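Local atomic coordinates of uncharacterized protein (Nostoc punctiforme, PDB entry 2R3S), a protein that probably transfers a methyl group, most likely from S-adenosylmethionine, to an oxygen of a substrate that remains unidentified. Residues I66-K71 against S80-F85; L86-Q89 against G95-I98; P151-A156 against A184-N189; L170-S175 against V227-D232; L242-V247 against L289-T294. One frame throughout, in Å; residues are numbered along the deposited sequence.

Contact 1 (I66-K71 against S80-F85); sequences IGFMTK and SDSAMF
F68 and S82 join the two ends of the wing in a winged-helix domain, the helix-turn-helix relative that O-methyltransferases use for dimerisation. Residues 66-71 lead from helix 53-65 into the first wing strand, 69-72; the second strand, 75-78, returns the chain to helix 80-85, and the contact ties this helix back to the point where the wing began.

The turn before F68 is set by backbone hydrogen bonds. G67 is the C-prime residue of a Schellman motif with positive phi, at backbone angles where any side chain would collide with the carbonyl oxygen of I66. F68 N reaches L63 O and G67 N reaches V64 O, and these bonds close helix 53-65; F68, just beyond, turns its carbonyl to S82 of helix 80-85.

Ring contact across the two segments is slight: the S82 hydroxyl oxygen lies at the edge of the F68 ring, near its plane, with OG 3.8 Å from F68 CD1. The ring itself is buried against L63 and F32, and T13 of the second subunit packs on it. The selenomethionine M69 touches C60 and V64 of helix 53-65 and L78 of strand 75-78.

Between the two segments the polar link is one hydroxyl. S82 is buried, and its OG stands beside its own backbone N (chi1 -63°), pointing at the F68 carbonyl. T79 OG1 is hydrogen-bonded to the same hydroxyl and makes a weak bond to F68 O as well. S82 OG donates to F68 O at 2.7 Å, meeting it in the carbonyl plane on a lone pair, with a C=O...OG angle of 124°.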
# COMPACT_ATOMS: atom_id res chain seq x y z
N ILE A 66 0.93 -11.77 5.39
CA ILE A 66 1.97 -10.86 4.91
C ILE A 66 3.33 -10.90 5.69
O ILE A 66 4.18 -10.11 5.43
CB ILE A 66 1.38 -9.42 4.72
CG1 ILE A 66 1.20 -8.69 6.07
CG2 ILE A 66 0.05 -9.53 4.01
CD1 ILE A 66 0.69 -7.28 5.95
N GLY A 67 3.55 -11.84 6.60
CA GLY A 67 4.91 -12.09 7.10
C GLY A 67 5.33 -11.55 8.47
O GLY A 67 6.48 -11.70 8.85
N PHE A 68 4.42 -10.94 9.21
CA PHE A 68 4.76 -10.42 10.55
C PHE A 68 4.72 -11.47 11.68
O PHE A 68 5.27 -11.25 12.77
CB PHE A 68 3.86 -9.24 10.90
CG PHE A 68 4.16 -8.02 10.09
CD1 PHE A 68 5.15 -7.13 10.51
CD2 PHE A 68 3.50 -7.77 8.91
CE1 PHE A 68 5.45 -6.02 9.74
CE2 PHE A 68 3.82 -6.64 8.14
CZ PHE A 68 4.79 -5.78 8.57
N MSE A 69 4.08 -12.59 11.45
CA MSE A 69 3.92 -13.59 12.50
C MSE A 69 3.59 -14.93 11.90
O MSE A 69 3.34 -15.03 10.69
CB MSE A 69 2.83 -13.19 13.48
CG MSE A 69 1.48 -12.95 12.91
SE MSE A 69 0.26 -12.11 14.27
CE MSE A 69 1.24 -10.43 14.58
N THR A 70 3.62 -15.98 12.72
CA THR A 70 3.30 -17.32 12.26
C THR A 70 2.09 -17.80 13.05
O THR A 70 1.76 -17.20 14.08
CB THR A 70 4.49 -18.29 12.40
OG1 THR A 70 4.88 -18.39 13.77
CG2 THR A 70 5.66 -17.79 11.56
N LYS A 71 1.42 -18.83 12.53
CA LYS A 71 0.23 -19.38 13.13
C LYS A 71 0.51 -20.81 13.56
O LYS A 71 0.60 -21.69 12.73
CB LYS A 71 -0.95 -19.31 12.14
CG LYS A 71 -2.29 -19.38 12.80
CD LYS A 71 -3.43 -19.27 11.80
CE LYS A 71 -4.80 -19.45 12.48
NZ LYS A 71 -5.88 -19.00 11.57
N SER A 80 11.10 -13.23 14.40
CA SER A 80 12.21 -12.58 15.12
C SER A 80 12.19 -11.11 14.87
O SER A 80 12.46 -10.34 15.75
CB SER A 80 13.58 -13.07 14.61
OG SER A 80 13.64 -14.46 14.68
N ASP A 81 11.95 -10.73 13.63
CA ASP A 81 11.92 -9.33 13.27
C ASP A 81 10.84 -8.52 13.98
O ASP A 81 11.08 -7.38 14.34
CB ASP A 81 11.74 -9.21 11.78
CG ASP A 81 12.97 -9.67 10.99
OD1 ASP A 81 14.09 -9.64 11.53
OD2 ASP A 81 12.81 -10.04 9.83
N SER A 82 9.65 -9.10 14.15
CA SER A 82 8.55 -8.43 14.85
C SER A 82 8.88 -8.36 16.33
O SER A 82 8.69 -7.34 16.96
CB SER A 82 7.21 -9.15 14.62
OG SER A 82 6.82 -9.15 13.24
N ALA A 83 9.41 -9.44 16.88
CA ALA A 83 9.78 -9.45 18.29
C ALA A 83 10.81 -8.34 18.58
O ALA A 83 10.73 -7.66 19.59
CB ALA A 83 10.31 -10.82 18.68
N MSE A 84 11.70 -8.10 17.63
CA MSE A 84 12.79 -7.15 17.84
C MSE A 84 12.32 -5.73 17.58
O MSE A 84 12.71 -4.82 18.30
CB MSE A 84 14.01 -7.49 16.97
CG MSE A 84 15.25 -6.60 17.26
SE MSE A 84 16.89 -7.14 16.31
CE MSE A 84 18.11 -5.68 16.74
N PHE A 85 11.49 -5.52 16.58
CA PHE A 85 11.18 -4.15 16.14
C PHE A 85 9.77 -3.62 16.45
O PHE A 85 9.51 -2.41 16.32
CB PHE A 85 11.52 -4.01 14.63
CG PHE A 85 13.00 -4.16 14.34
CD1 PHE A 85 13.90 -3.16 14.72
CD2 PHE A 85 13.49 -5.30 13.71
CE1 PHE A 85 15.27 -3.29 14.48
CE2 PHE A 85 14.86 -5.45 13.48
CZ PHE A 85 15.76 -4.45 13.87

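Contact 2 (L86-Q89 against G95-I98); sequences LDRQ and GDAI
R88 reaches across to D96 with its whole length. From CB the chain leaves beside the backbone N (chi1 -74°) and runs extended to NE, where the guanidinium turns off at the last torsion. NE is hydrogen-bonded to N30 OD1, which helps fix the rotation of the flat group. At the tip, NH1 gives D96 OD2 a nearly straight hydrogen bond of 3.1 Å (166°), in the guanidinium plane and on the syn side of the carboxylate, though somewhat out of its plane. NH2 meets D96 OD1 at 3.0 Å, but its N-H is bent away and the bond is weak. The two planes are turned 48° against each other, so the salt bridge is twisted, not coplanar.

Both segments belong to the connection from helix 80-85 of the winged-helix dimerisation region to helix 98-101, the second with a 3-10 turn at 95-97. Within it D87 forms an Asx turn, its OD1 accepting from Q89 N at 3.0 Å. On the buried side L86 CD2 lies 4.1 Å from G95 CA, where the glycine presents no side chain, and F10 of the second subunit packs on L86. D96 OD1 has a second partner, the hydroxyl of Y93.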
# COMPACT_ATOMS: atom_id res chain seq x y z
N LEU A 86 8.87 -4.50 16.85
CA LEU A 86 7.45 -4.13 16.96
C LEU A 86 6.82 -4.39 18.32
O LEU A 86 5.68 -3.92 18.59
CB LEU A 86 6.66 -4.84 15.87
CG LEU A 86 7.03 -4.38 14.44
CD1 LEU A 86 6.30 -5.21 13.40
CD2 LEU A 86 6.78 -2.86 14.30
N ASP A 87 7.56 -5.11 19.16
CA ASP A 87 7.21 -5.38 20.55
C ASP A 87 7.81 -4.25 21.38
O ASP A 87 9.02 -4.07 21.39
CB ASP A 87 7.84 -6.72 20.94
CG ASP A 87 7.55 -7.11 22.36
OD1 ASP A 87 6.93 -6.31 23.07
OD2 ASP A 87 7.94 -8.22 22.74
N ARG A 88 6.94 -3.50 22.07
CA ARG A 88 7.34 -2.35 22.87
C ARG A 88 8.34 -2.70 23.98
O ARG A 88 8.98 -1.83 24.52
CB ARG A 88 6.12 -1.71 23.51
CG ARG A 88 5.29 -0.94 22.57
CD ARG A 88 4.15 -0.24 23.29
NE ARG A 88 3.31 0.47 22.33
CZ ARG A 88 3.61 1.62 21.75
NH1 ARG A 88 4.75 2.24 22.01
NH2 ARG A 88 2.77 2.15 20.88
N GLN A 89 8.42 -3.98 24.32
CA GLN A 89 9.31 -4.48 25.34
C GLN A 89 10.74 -4.44 24.84
O GLN A 89 11.65 -4.41 25.64
CB GLN A 89 8.87 -5.91 25.74
CG GLN A 89 9.94 -6.86 26.30
CD GLN A 89 10.63 -6.32 27.55
OE1 GLN A 89 10.14 -5.38 28.21
NE2 GLN A 89 11.79 -6.89 27.87
N GLY A 95 8.06 0.94 16.15
CA GLY A 95 6.69 0.99 15.70
C GLY A 95 6.04 2.36 15.67
O GLY A 95 5.16 2.56 14.87
N ASP A 96 6.46 3.28 16.52
CA ASP A 96 5.83 4.60 16.54
C ASP A 96 6.31 5.51 15.44
O ASP A 96 5.84 6.65 15.33
CB ASP A 96 5.93 5.23 17.92
CG ASP A 96 5.12 4.43 19.00
OD1 ASP A 96 4.27 3.56 18.68
OD2 ASP A 96 5.37 4.68 20.18
N ALA A 97 7.21 5.02 14.57
CA ALA A 97 7.56 5.76 13.35
C ALA A 97 6.31 6.09 12.53
O ALA A 97 6.31 7.08 11.78
CB ALA A 97 8.61 4.99 12.49
N ILE A 98 5.26 5.28 12.66
CA ILE A 98 4.01 5.54 11.91
C ILE A 98 3.40 6.91 12.25
O ILE A 98 2.59 7.44 11.48
CB ILE A 98 2.91 4.43 12.10
CG1 ILE A 98 2.40 4.37 13.55
CG2 ILE A 98 3.40 3.06 11.62
CD1 ILE A 98 1.03 3.55 13.71

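Contact 3 (P151-A156 against A184-N189); sequences PAQLIA and AQHNPN
Q153 is bent at its second torsion (chi2 -61°), which turns its amide toward Q185 and H186 at the end of helix 178-186. Q185 comes the other way with CG trans to its backbone N (chi1 160°) and an extended chain, while the H186 imidazole swings beside its own backbone N. The three polar ends therefore gather between the helices.

Both ends of the Q153 amide are used. Its OE1 accepts from H186 NE2, a nearly straight bond (163°) lying in the plane of the imidazole; the separation of NE2 and OE1, 2.5 Å, is so short that its exact value deserves caution. The amide and ring planes are steeply inclined to each other, and the donor approaches somewhat tilted from the carbonyl plane. Q153 NE2 donates to Q185 OE1 at 2.7 Å, again with a tilted approach. Q185 occupies two conformers, so this second bond describes one of them.

Beside the polar group, A156 CB presses obliquely on H186 CD2 at 3.4 Å. Unlike the buried A156, Q185 is exposed, so the bonds lie at the margin of the interface.

Deeper in, the two helices pack through A152 on F179 and A182, and I155 reaches I268 and F270 of strand 265-271. Helix 178-186 links strands 168-172 and 191-196 as a beta-alpha-beta unit of the Rossmann-like sheet, and helix 149-159, which precedes strand 168-172 in the chain, packs against it.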
# COMPACT_ATOMS: atom_id res chain seq x y z
N PRO A 151 23.03 5.91 12.71
CA PRO A 151 23.78 6.67 11.72
C PRO A 151 24.44 7.93 12.28
O PRO A 151 25.51 8.27 11.83
CB PRO A 151 22.73 7.03 10.68
CG PRO A 151 21.57 6.16 10.95
CD PRO A 151 21.61 5.76 12.37
N ALA A 152 23.81 8.59 13.27
CA ALA A 152 24.42 9.75 13.93
C ALA A 152 25.78 9.39 14.56
O ALA A 152 26.75 10.12 14.41
CB ALA A 152 23.47 10.37 14.98
N GLN A 153 25.82 8.25 15.25
CA GLN A 153 27.05 7.69 15.79
C GLN A 153 28.05 7.31 14.70
O GLN A 153 29.25 7.55 14.86
CB GLN A 153 26.75 6.43 16.63
CG GLN A 153 25.94 6.68 17.90
CD GLN A 153 26.65 7.60 18.86
OE1 GLN A 153 27.84 7.45 19.10
NE2 GLN A 153 25.92 8.57 19.43
N LEU A 154 27.59 6.72 13.61
CA LEU A 154 28.51 6.35 12.54
C LEU A 154 29.15 7.60 11.95
O LEU A 154 30.36 7.64 11.77
CB LEU A 154 27.84 5.51 11.43
CG LEU A 154 27.24 4.14 11.82
CD1 LEU A 154 26.46 3.54 10.63
CD2 LEU A 154 28.28 3.16 12.33
N ILE A 155 28.36 8.64 11.69
CA ILE A 155 28.91 9.87 11.12
C ILE A 155 29.91 10.49 12.07
O ILE A 155 30.98 10.89 11.66
CB ILE A 155 27.82 10.86 10.74
CG1 ILE A 155 27.09 10.35 9.48
CG2 ILE A 155 28.43 12.28 10.54
CD1 ILE A 155 25.91 11.20 9.03
N ALA A 156 29.57 10.50 13.35
CA ALA A 156 30.47 10.97 14.41
C ALA A 156 31.83 10.27 14.37
O ALA A 156 32.87 10.93 14.34
CB ALA A 156 29.83 10.79 15.74
N ALA A 184 28.95 16.18 19.38
CA ALA A 184 29.24 16.70 20.73
C ALA A 184 29.61 15.59 21.68
O ALA A 184 30.56 15.75 22.45
CB ALA A 184 28.04 17.52 21.28
N GLN A 185 28.92 14.45 21.61
CA GLN A 185 29.20 13.31 22.50
C GLN A 185 30.63 12.80 22.35
O GLN A 185 31.25 12.40 23.32
CB GLN A 185 28.21 12.16 22.23
CG GLN A 185 28.66 10.77 22.72
CD GLN A 185 27.83 9.63 22.15
OE1 GLN A 185 26.72 9.83 21.67
NE2 GLN A 185 28.37 8.42 22.21
N HIS A 186 31.15 12.80 21.12
CA HIS A 186 32.50 12.25 20.84
C HIS A 186 33.61 13.29 20.82
O HIS A 186 34.78 12.93 20.73
CB HIS A 186 32.49 11.45 19.54
CG HIS A 186 31.59 10.26 19.61
ND1 HIS A 186 31.81 9.22 20.48
CD2 HIS A 186 30.44 9.97 18.96
CE1 HIS A 186 30.85 8.32 20.35
NE2 HIS A 186 30.00 8.76 19.43
N ASN A 187 33.25 14.56 20.89
CA ASN A 187 34.19 15.66 20.86
C ASN A 187 33.85 16.67 21.97
O ASN A 187 33.06 17.59 21.75
CB ASN A 187 34.14 16.35 19.49
CG ASN A 187 34.48 15.40 18.34
OD1 ASN A 187 35.66 15.17 18.05
ND2 ASN A 187 33.45 14.85 17.67
N PRO A 188 34.44 16.49 23.17
CA PRO A 188 34.22 17.33 24.36
C PRO A 188 34.42 18.85 24.19
O PRO A 188 33.85 19.62 24.96
CB PRO A 188 35.24 16.79 25.36
CG PRO A 188 35.40 15.38 24.97
CD PRO A 188 35.37 15.39 23.48
N ASN A 189 35.18 19.27 23.20
CA ASN A 189 35.38 20.70 22.94
C ASN A 189 34.54 21.23 21.79
O ASN A 189 34.71 22.38 21.38
CB ASN A 189 36.86 20.97 22.67
CG ASN A 189 37.75 20.39 23.74
OD1 ASN A 189 37.58 20.68 24.92
ND2 ASN A 189 38.70 19.56 23.33

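Contact 4 (L170-S175 against V227-D232); sequences LDISAS and VDYGND. With EDO (1,2-ethanediol), chain E.
L170, midway along strand 168-172, lays its CD2 methyl over one face of the Y229 ring. Its first torsion (chi1 -172°) swings CG away from the backbone N, and CD2 ends 3.5 Å from Y229 CD2, offset toward the rim. From the ring centroid the methyl is 3.9 Å away and 26° off the normal, a CH-pi contact.

D171 has its partner elsewhere, OD2 accepting from G180 N of the following helix. At I172 the side chain is again turned to Y229, with CD1 meeting the phenol end obliquely, 3.8 Å from OH; that hydroxyl is bonded to A224 O. S173 then breaks the strand at positive phi, its OG turned back onto I172 O. S173 and S175 border an ethanediol, probably from the crystallisation liquor, whose C2 is 3.5 Å from S175 CB. S175 N is bonded to D196 OD2; the turn after this strand corresponds to the glycine-rich loop that binds S-adenosylmethionine in relatives, and probably here.

Strand 168-172 runs parallel between strands 191-196 and 233-239. The loop joining strands 217-221 and 233-239 sets Y229 over this interior strand, while L253 and I257 of helix 247-260 pack on Y229 and K256 makes a cation-pi contact with its ring.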
# COMPACT_ATOMS: atom_id res chain seq x y z
N LEU A 170 27.76 23.26 12.75
CA LEU A 170 26.45 23.72 12.37
C LEU A 170 25.69 22.48 11.92
O LEU A 170 26.22 21.69 11.11
CB LEU A 170 26.56 24.74 11.22
CG LEU A 170 25.31 25.49 10.78
CD1 LEU A 170 24.77 26.41 11.87
CD2 LEU A 170 25.64 26.28 9.49
N ASP A 171 24.48 22.31 12.44
CA ASP A 171 23.59 21.20 12.06
C ASP A 171 22.33 21.77 11.43
O ASP A 171 21.44 22.19 12.14
CB ASP A 171 23.25 20.34 13.28
CG ASP A 171 22.68 18.96 12.90
OD1 ASP A 171 22.37 18.74 11.71
OD2 ASP A 171 22.52 18.10 13.82
N ILE A 172 22.28 21.77 10.09
CA ILE A 172 21.20 22.41 9.33
C ILE A 172 20.02 21.45 9.09
O ILE A 172 20.20 20.36 8.53
CB ILE A 172 21.71 22.97 7.97
CG1 ILE A 172 22.75 24.07 8.20
CG2 ILE A 172 20.55 23.52 7.12
CD1 ILE A 172 23.45 24.52 6.94
N SER A 173 18.82 21.91 9.44
CA SER A 173 17.63 21.09 9.70
C SER A 173 17.97 20.00 10.71
O SER A 173 17.79 18.81 10.48
CB SER A 173 16.99 20.53 8.43
OG SER A 173 17.88 19.66 7.78
N ALA A 174 18.44 20.46 11.87
CA ALA A 174 18.81 19.63 12.99
C ALA A 174 17.72 18.61 13.40
O ALA A 174 18.04 17.52 13.86
CB ALA A 174 19.20 20.53 14.16
N SER A 175 16.45 18.94 13.22
CA SER A 175 15.37 18.00 13.50
C SER A 175 15.47 17.51 14.95
O SER A 175 15.52 18.33 15.86
CB SER A 175 15.38 16.86 12.45
OG SER A 175 14.42 15.87 12.72
N VAL A 227 18.25 32.69 8.30
CA VAL A 227 19.02 32.93 9.52
C VAL A 227 20.47 33.20 9.20
O VAL A 227 20.96 32.80 8.15
CB VAL A 227 18.92 31.73 10.54
CG1 VAL A 227 17.46 31.48 10.93
CG2 VAL A 227 19.57 30.47 9.98
N ASP A 228 21.14 33.91 10.10
CA ASP A 228 22.58 34.11 10.03
C ASP A 228 23.24 32.99 10.80
O ASP A 228 22.95 32.80 11.98
CB ASP A 228 22.98 35.46 10.63
CG ASP A 228 22.30 36.63 9.94
OD1 ASP A 228 22.12 36.57 8.70
OD2 ASP A 228 21.92 37.60 10.63
N TYR A 229 24.13 32.27 10.13
CA TYR A 229 24.78 31.12 10.72
C TYR A 229 25.93 31.53 11.60
O TYR A 229 26.31 30.80 12.51
CB TYR A 229 25.35 30.20 9.62
CG TYR A 229 24.35 29.56 8.64
CD1 TYR A 229 23.00 29.44 8.93
CD2 TYR A 229 24.80 29.02 7.44
CE1 TYR A 229 22.12 28.85 8.05
CE2 TYR A 229 23.93 28.42 6.56
CZ TYR A 229 22.60 28.33 6.87
OH TYR A 229 21.73 27.75 5.99
N GLY A 230 26.53 32.68 11.30
CA GLY A 230 27.84 33.03 11.84
C GLY A 230 28.88 32.43 10.92
O GLY A 230 28.57 32.15 9.75
N ASN A 231 30.09 32.22 11.42
CA ASN A 231 31.18 31.65 10.61
C ASN A 231 32.25 30.99 11.47
O ASN A 231 32.03 30.83 12.65
CB ASN A 231 31.78 32.71 9.67
CG ASN A 231 31.94 34.05 10.34
OD1 ASN A 231 32.53 34.14 11.41
ND2 ASN A 231 31.38 35.09 9.72
N ASP A 232 33.36 30.58 10.86
CA ASP A 232 34.43 29.80 11.50
C ASP A 232 34.00 28.37 11.86
O ASP A 232 34.53 27.76 12.79
CB ASP A 232 35.03 30.54 12.71
C1 EDO E . 16.45 16.08 9.04
O1 EDO E . 17.15 17.33 8.71
C2 EDO E . 14.91 16.14 9.10
O2 EDO E . 14.21 15.92 7.87

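Contact 5 (L242-V247 against L289-T294); sequences LHHFDV and LVMLAT
M291, a selenomethionine, brings its selenium against the carbonyl of H243 and the rings of H243 and H244. Its chain is bent at both chi2 and chi3, which curls SE and CE toward the 3-10 turn at 242-244 instead of letting them run on from helix 282-294.

The selenium-aromatic contacts are two, and neither is a clean face or edge approach. SE lies 4.5 Å from the centroid of the H243 ring, 56° off its normal, and 4.6 Å from that of H244, 42° off. The nearest ring atoms are H243 CD2 at 3.6 Å and H244 CD2 at 3.9 Å. SE also rests 3.2 Å from H243 O, so one atom touches ring and carbonyl of the same residue.

The two imidazoles meet each other as well: H243 CD2 sits 3.4 Å above the plane of the H244 ring, over its centre, while H244 CD2 is at the H243 edge.

Polar bonds help hold the rings. H243 ND1 is bonded to D271 OD1, with F287 edge-to-face against the same imidazole, and H244 ND1 is bonded to F241 O.

The turn follows strand 233-239 of the Rossmann-like methyltransferase domain, and a bound ethanediol lies about 3 Å from the H244 side chain. H243 probably corresponds to the histidine base that plant O-methyltransferases of this family carry in the same loop; that role is inferred here, and the setting is consistent with a substrate pocket.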
# COMPACT_ATOMS: atom_id res chain seq x y z
N LEU A 242 18.63 18.26 1.85
CA LEU A 242 18.78 18.80 0.49
C LEU A 242 17.77 18.26 -0.49
O LEU A 242 17.37 18.96 -1.40
CB LEU A 242 20.20 18.59 -0.05
CG LEU A 242 21.33 19.47 0.53
CD1 LEU A 242 22.59 19.13 -0.24
CD2 LEU A 242 21.01 20.99 0.47
N HIS A 243 17.34 17.00 -0.30
CA HIS A 243 16.34 16.37 -1.19
C HIS A 243 14.99 17.07 -1.36
O HIS A 243 14.27 16.79 -2.33
CB HIS A 243 16.09 14.90 -0.78
CG HIS A 243 15.68 14.67 0.65
ND1 HIS A 243 16.33 13.76 1.45
CD2 HIS A 243 14.66 15.16 1.39
CE1 HIS A 243 15.73 13.70 2.63
NE2 HIS A 243 14.72 14.55 2.62
N HIS A 244 14.64 17.97 -0.44
CA HIS A 244 13.40 18.78 -0.52
C HIS A 244 13.39 19.91 -1.56
O HIS A 244 12.33 20.40 -1.93
CB HIS A 244 13.13 19.42 0.84
CG HIS A 244 12.88 18.42 1.92
ND1 HIS A 244 13.78 18.20 2.94
CD2 HIS A 244 11.86 17.56 2.12
CE1 HIS A 244 13.30 17.25 3.74
NE2 HIS A 244 12.14 16.84 3.26
N PHE A 245 14.56 20.33 -2.04
CA PHE A 245 14.62 21.57 -2.83
C PHE A 245 15.13 21.33 -4.25
O PHE A 245 15.82 20.34 -4.47
CB PHE A 245 15.53 22.55 -2.08
CG PHE A 245 15.19 22.67 -0.62
CD1 PHE A 245 14.08 23.39 -0.21
CD2 PHE A 245 15.95 22.04 0.34
CE1 PHE A 245 13.76 23.50 1.15
CE2 PHE A 245 15.64 22.13 1.67
CZ PHE A 245 14.54 22.86 2.08
N ASP A 246 14.78 22.21 -5.19
CA ASP A 246 15.43 22.17 -6.52
C ASP A 246 16.93 22.45 -6.41
O ASP A 246 17.43 22.85 -5.36
CB ASP A 246 14.74 23.06 -7.60
CG ASP A 246 14.64 24.53 -7.21
OD1 ASP A 246 15.59 25.08 -6.63
OD2 ASP A 246 13.60 25.13 -7.52
N VAL A 247 17.63 22.18 -7.50
CA VAL A 247 19.08 22.32 -7.58
C VAL A 247 19.62 23.75 -7.32
O VAL A 247 20.68 23.92 -6.71
CB VAL A 247 19.59 21.82 -8.98
CG1 VAL A 247 21.04 22.25 -9.22
CG2 VAL A 247 19.43 20.30 -9.09
N LEU A 289 9.65 9.43 -5.52
CA LEU A 289 8.20 9.51 -5.54
C LEU A 289 7.71 10.24 -4.29
O LEU A 289 6.79 11.04 -4.39
CB LEU A 289 7.54 8.13 -5.66
CG LEU A 289 6.10 8.08 -6.17
CD1 LEU A 289 6.02 8.32 -7.65
CD2 LEU A 289 5.39 6.75 -5.80
N VAL A 290 8.33 9.99 -3.14
CA VAL A 290 8.01 10.72 -1.94
C VAL A 290 8.20 12.24 -2.14
O VAL A 290 7.31 13.03 -1.78
CB VAL A 290 8.81 10.18 -0.73
CG1 VAL A 290 8.49 10.96 0.51
CG2 VAL A 290 8.49 8.70 -0.51
N MSE A 291 9.31 12.62 -2.76
CA MSE A 291 9.58 14.01 -3.05
C MSE A 291 8.60 14.59 -4.04
O MSE A 291 8.19 15.74 -3.90
CB MSE A 291 11.02 14.21 -3.52
CG MSE A 291 12.06 13.87 -2.46
SE MSE A 291 11.93 15.08 -0.91
CE MSE A 291 10.58 14.15 0.20
N LEU A 292 8.16 13.82 -5.01
CA LEU A 292 7.13 14.31 -5.93
C LEU A 292 5.82 14.57 -5.20
O LEU A 292 5.14 15.58 -5.46
CB LEU A 292 6.89 13.32 -7.08
CG LEU A 292 5.77 13.61 -8.09
CD1 LEU A 292 6.05 14.83 -8.99
CD2 LEU A 292 5.49 12.39 -8.93
N ALA A 293 5.43 13.64 -4.33
CA ALA A 293 4.14 13.73 -3.67
C ALA A 293 4.07 14.89 -2.66
O ALA A 293 3.01 15.45 -2.47
CB ALA A 293 3.75 12.41 -2.99
N THR A 294 5.19 15.24 -2.04
CA THR A 294 5.15 16.07 -0.85
C THR A 294 5.85 17.43 -0.93
O THR A 294 5.67 18.25 -0.05
CB THR A 294 5.76 15.33 0.36
OG1 THR A 294 7.16 15.09 0.14
CG2 THR A 294 5.01 14.04 0.70

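The five contacts follow the chain from the dimerisation region into the methyltransferase domain. Contact 1 lies in the winged-helix region and contact 2 in the connection that follows its last helix, 80-85; their centres are about 12 Å apart, and they touch where F68 CD1 meets L86 CD1 at 3.7 Å. Contacts 3, 4 and 5 belong to the Rossmann-like domain. Contacts 3 and 4 (centres about 17 Å apart) interlock in sequence, since strand 168-172 lies between helices 149-159 and 178-186. The centre of contact 5 is about 21 Å from that of contact 4 and about 32 Å from that of contact 1. The second subunit touches contacts 1 and 2 and also helix 282-294, which backs the probable active-site turn.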